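Local coordinates for 2-oxo-1,2-dihydroquinoline 8-monooxygenase, oxygenase component (PDB 1Z03) that hydroxylates the 8-position of quinolin-2(1H)-one, as the Rieske-type oxygenase component of a monooxygenase that uses a mononuclear iron, at the quinolin-2(1H)-one site. Residues are numbered along the deposited sequence; one frame, centred on the assembly and turned at random.

The quinolin-2(1H)-one site. Residues 216, 221-222, 292, 294, 302, 304, 307, 314, 316, 361-362. With OCH (quinolin-2(1H)-one), chain B.
Quinolin-2(1H)-one, the substrate of this Rieske oxygenase, is wholly buried in the active-site pocket beside His221, a ligand of the mononuclear iron. Its lactam is read at both ends. The ring N-H, on N2, gives a short, nearly straight hydrogen bond to the main-chain carbonyl Gly216 O (2.6 Å), in the carbonyl plane. The exocyclic oxygen O1 meets two waters: one, 2.8 Å from O1, is shared with Tyr292 OH, and the other, 2.6 Å from O1, with Thr294 OG1. C9 lies over the rim of one Tyr292 face, and C10 approaches its CE1 (3.6 Å).

The benzo ring is held mainly by apolar groups, and Trp307 forms one wall. From CB its CG lies anti to the backbone N (chi1 -172°), and chi2 of -81° turns the indole so that one face meets the ligand's edge. CG and, more closely, CD2 face C7, CD1 and NE1 span C6 and C7, and CE2 comes nearest, 3.4 Å from C7; beyond it CZ2 still meets C7, while CZ3 and CH2 reach C9. The planes stand 77° apart, an edge-to-face contact, and CZ2 lies over the Phe361 ring, whose CE2 reaches C7. An alanine in place of Trp307 would remove the indole face and would probably loosen the placement of the C6-C7 edge and of Phe361. Val304 CG2 covers the benzo face, 3.8 Å from the centroid, while Leu302 CD2 touches C4, the ring position 8 that is hydroxylated. At C5 and C6 lies the amide of Gln314, whose NE2 donates to Glu316 OE2 (2.8 Å) and Asn362 OD1 (3.1 Å). Both acceptors lie near the amide plane, which would tend to fix its rotation, though neither is met in its own plane.

The pocket lies in the catalytic domain between strands 293-297, 301-305 and 313-320 and, opposite, 3-10 helix 221-225 and the C-terminal end of helix 339-361.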
ATOM      1  N   GLY A 216      20.859  -4.211  19.478  1.00 20.36           N
ATOM      2  CA  GLY A 216      21.326  -5.145  20.489  1.00 19.74           C
ATOM      3  C   GLY A 216      22.658  -4.966  21.190  1.00 20.99           C
ATOM      4  O   GLY A 216      22.769  -5.270  22.381  1.00 20.75           O
ATOM      5  N   HIS A 221      21.741   2.369  24.375  1.00 21.44           N
ATOM      6  CA  HIS A 221      20.323   2.071  24.217  1.00 22.65           C
ATOM      7  C   HIS A 221      19.653   1.435  25.431  1.00 23.32           C
ATOM      8  O   HIS A 221      18.425   1.403  25.510  1.00 24.05           O
ATOM      9  CB  HIS A 221      20.101   1.154  23.005  1.00 21.23           C
ATOM     10  CG  HIS A 221      19.954  -0.296  23.360  1.00 20.86           C
ATOM     11  ND1 HIS A 221      21.029  -1.103  23.658  1.00 21.10           N
ATOM     12  CD2 HIS A 221      18.852  -1.072  23.496  1.00 20.63           C
ATOM     13  CE1 HIS A 221      20.598  -2.314  23.964  1.00 20.73           C
ATOM     14  NE2 HIS A 221      19.282  -2.320  23.874  1.00 19.79           N
ATOM     15  N   ILE A 222      20.439   0.921  26.372  1.00 23.78           N
ATOM     16  CA  ILE A 222      19.843   0.269  27.535  1.00 23.54           C
ATOM     17  C   ILE A 222      18.910   1.174  28.329  1.00 23.15           C
ATOM     18  O   ILE A 222      18.194   0.716  29.218  1.00 22.96           O
ATOM     19  CB  ILE A 222      20.918  -0.350  28.464  1.00 24.25           C
ATOM     20  CG1 ILE A 222      21.997   0.685  28.802  1.00 25.25           C
ATOM     21  CG2 ILE A 222      21.523  -1.585  27.791  1.00 25.21           C
ATOM     22  CD1 ILE A 222      23.077   0.148  29.749  1.00 25.30           C
ATOM     23  N   TYR A 292      27.158  -9.278  32.144  1.00 23.53           N
ATOM     24  CA  TYR A 292      26.899  -9.832  30.822  1.00 21.86           C
ATOM     25  C   TYR A 292      27.857  -9.189  29.826  1.00 20.20           C
ATOM     26  O   TYR A 292      28.526  -8.204  30.140  1.00 21.47           O
ATOM     27  CB  TYR A 292      25.453  -9.537  30.421  1.00 19.50           C
ATOM     28  CG  TYR A 292      25.177  -8.056  30.299  1.00 18.20           C
ATOM     29  CD1 TYR A 292      25.459  -7.367  29.116  1.00 18.50           C
ATOM     30  CD2 TYR A 292      24.692  -7.326  31.384  1.00 19.10           C
ATOM     31  CE1 TYR A 292      25.268  -5.997  29.018  1.00 17.51           C
ATOM     32  CE2 TYR A 292      24.498  -5.948  31.292  1.00 19.44           C
ATOM     33  CZ  TYR A 292      24.790  -5.295  30.106  1.00 19.31           C
ATOM     34  OH  TYR A 292      24.613  -3.937  30.017  1.00 18.74           O
ATOM     35  N   THR A 294      28.265  -8.426  25.364  1.00 16.42           N
ATOM     36  CA  THR A 294      27.745  -8.540  24.010  1.00 16.60           C
ATOM     37  C   THR A 294      28.821  -8.552  22.927  1.00 15.93           C
ATOM     38  O   THR A 294      29.863  -7.898  23.040  1.00 16.80           O
ATOM     39  CB  THR A 294      26.751  -7.399  23.697  1.00 15.74           C
ATOM     40  OG1 THR A 294      27.377  -6.138  23.955  1.00 15.05           O
ATOM     41  CG2 THR A 294      25.509  -7.515  24.561  1.00 15.71           C
ATOM     42  N   LEU A 302      23.957 -11.647  17.270  1.00 15.34           N
ATOM     43  CA  LEU A 302      24.283 -11.118  18.589  1.00 15.93           C
ATOM     44  C   LEU A 302      24.370 -12.221  19.622  1.00 15.28           C
ATOM     45  O   LEU A 302      23.583 -13.164  19.599  1.00 14.74           O
ATOM     46  CB  LEU A 302      23.211 -10.126  19.057  1.00 14.96           C
ATOM     47  CG  LEU A 302      23.301  -9.639  20.511  1.00 17.42           C
ATOM     48  CD1 LEU A 302      24.360  -8.542  20.628  1.00 15.43           C
ATOM     49  CD2 LEU A 302      21.955  -9.102  20.963  1.00 16.91           C
ATOM     50  N   VAL A 304      24.742 -12.592  23.867  1.00 16.64           N
ATOM     51  CA  VAL A 304      24.726 -11.893  25.142  1.00 17.17           C
ATOM     52  C   VAL A 304      25.095 -12.922  26.200  1.00 17.56           C
ATOM     53  O   VAL A 304      24.235 -13.653  26.692  1.00 15.30           O
ATOM     54  CB  VAL A 304      23.330 -11.309  25.456  1.00 17.24           C
ATOM     55  CG1 VAL A 304      23.432 -10.305  26.609  1.00 17.80           C
ATOM     56  CG2 VAL A 304      22.760 -10.644  24.220  1.00 17.49           C
ATOM     57  N   TRP A 307      23.314 -14.231  30.157  1.00 19.93           N
ATOM     58  CA  TRP A 307      22.006 -13.578  30.151  1.00 19.66           C
ATOM     59  C   TRP A 307      20.888 -14.586  29.875  1.00 19.86           C
ATOM     60  O   TRP A 307      20.981 -15.389  28.946  1.00 19.73           O
ATOM     61  CB  TRP A 307      21.980 -12.466  29.101  1.00 19.45           C
ATOM     62  CG  TRP A 307      20.748 -11.622  29.152  1.00 18.80           C
ATOM     63  CD1 TRP A 307      19.520 -11.916  28.614  1.00 19.59           C
ATOM     64  CD2 TRP A 307      20.594 -10.376  29.845  1.00 19.56           C
ATOM     65  NE1 TRP A 307      18.615 -10.932  28.938  1.00 18.07           N
ATOM     66  CE2 TRP A 307      19.247  -9.976  29.693  1.00 19.72           C
ATOM     67  CE3 TRP A 307      21.465  -9.559  30.582  1.00 21.13           C
ATOM     68  CZ2 TRP A 307      18.749  -8.791  30.252  1.00 20.56           C
ATOM     69  CZ3 TRP A 307      20.971  -8.379  31.139  1.00 20.48           C
ATOM     70  CH2 TRP A 307      19.622  -8.008  30.969  1.00 23.08           C
ATOM     71  N   GLN A 314      21.927 -15.606  25.496  1.00 17.40           N
ATOM     72  CA  GLN A 314      20.904 -15.171  24.547  1.00 17.24           C
ATOM     73  C   GLN A 314      21.511 -14.865  23.187  1.00 16.63           C
ATOM     74  O   GLN A 314      22.516 -14.170  23.089  1.00 17.56           O
ATOM     75  CB  GLN A 314      20.156 -13.923  25.051  1.00 18.84           C
ATOM     76  CG  GLN A 314      18.987 -13.504  24.129  1.00 18.39           C
ATOM     77  CD  GLN A 314      18.010 -12.533  24.778  1.00 19.49           C
ATOM     78  OE1 GLN A 314      17.731 -12.615  25.977  1.00 18.00           O
ATOM     79  NE2 GLN A 314      17.462 -11.619  23.975  1.00 18.94           N
ATOM     80  N   GLU A 316      20.540 -13.571  19.132  1.00 13.73           N
ATOM     81  CA  GLU A 316      19.529 -12.924  18.312  1.00 14.58           C
ATOM     82  C   GLU A 316      20.014 -12.828  16.875  1.00 14.43           C
ATOM     83  O   GLU A 316      21.211 -12.681  16.626  1.00 15.73           O
ATOM     84  CB  GLU A 316      19.205 -11.519  18.830  1.00 14.88           C
ATOM     85  CG  GLU A 316      18.709 -11.471  20.274  1.00 14.65           C
ATOM     86  CD  GLU A 316      18.104 -10.130  20.638  1.00 16.00           C
ATOM     87  OE1 GLU A 316      18.414  -9.125  19.966  1.00 16.71           O
ATOM     88  OE2 GLU A 316      17.331 -10.069  21.610  1.00 16.79           O
ATOM     89  N   PHE A 361      11.142  -7.374  28.476  1.00 24.45           N
ATOM     90  CA  PHE A 361      12.440  -6.736  28.292  1.00 23.55           C
ATOM     91  C   PHE A 361      12.704  -6.437  26.813  1.00 21.32           C
ATOM     92  O   PHE A 361      12.878  -5.283  26.423  1.00 19.14           O
ATOM     93  CB  PHE A 361      13.576  -7.620  28.839  1.00 22.14           C
ATOM     94  CG  PHE A 361      14.918  -6.924  28.884  1.00 22.57           C
ATOM     95  CD1 PHE A 361      15.250  -6.089  29.949  1.00 21.52           C
ATOM     96  CD2 PHE A 361      15.835  -7.077  27.851  1.00 21.98           C
ATOM     97  CE1 PHE A 361      16.474  -5.420  29.981  1.00 22.95           C
ATOM     98  CE2 PHE A 361      17.061  -6.410  27.875  1.00 23.05           C
ATOM     99  CZ  PHE A 361      17.379  -5.582  28.941  1.00 21.67           C
ATOM    100  N   ASN A 362      12.715  -7.477  25.985  1.00 20.98           N
ATOM    101  CA  ASN A 362      12.994  -7.287  24.565  1.00 21.60           C
ATOM    102  C   ASN A 362      11.883  -6.675  23.724  1.00 20.62           C
ATOM    103  O   ASN A 362      12.141  -6.193  22.618  1.00 20.38           O
ATOM    104  CB  ASN A 362      13.461  -8.596  23.941  1.00 22.36           C
ATOM    105  CG  ASN A 362      14.862  -8.979  24.387  1.00 25.44           C
ATOM    106  OD1 ASN A 362      15.060  -9.992  25.061  1.00 25.07           O
ATOM    107  ND2 ASN A 362      15.849  -8.158  24.014  1.00 27.14           N
TER
HETATM  108  O1  OCH B4600      23.449  -4.306  25.508  1.00 37.89           O
HETATM  109  N2  OCH B4600      22.068  -6.045  24.815  1.00 38.56           N
HETATM  110  C3  OCH B4600      21.140  -7.084  25.078  1.00 38.32           C
HETATM  111  C4  OCH B4600      20.600  -7.890  24.008  1.00 37.94           C
HETATM  112  C5  OCH B4600      19.687  -8.892  24.333  1.00 37.75           C
HETATM  113  C6  OCH B4600      19.292  -9.114  25.690  1.00 38.07           C
HETATM  114  C7  OCH B4600      19.814  -8.340  26.724  1.00 38.34           C
HETATM  115  C8  OCH B4600      20.733  -7.318  26.461  1.00 38.13           C
HETATM  116  C9  OCH B4600      21.306  -6.469  27.548  1.00 37.60           C
HETATM  117  C10 OCH B4600      22.183  -5.490  27.280  1.00 37.62           C
HETATM  118  C1  OCH B4600      22.653  -5.187  25.834  1.00 38.42           C
HETATM  119  O   HOH W   1      24.672  -2.819  27.602  1.00 20.60           O
HETATM  120  O   HOH W   2      25.865  -4.165  24.620  1.00 26.02           O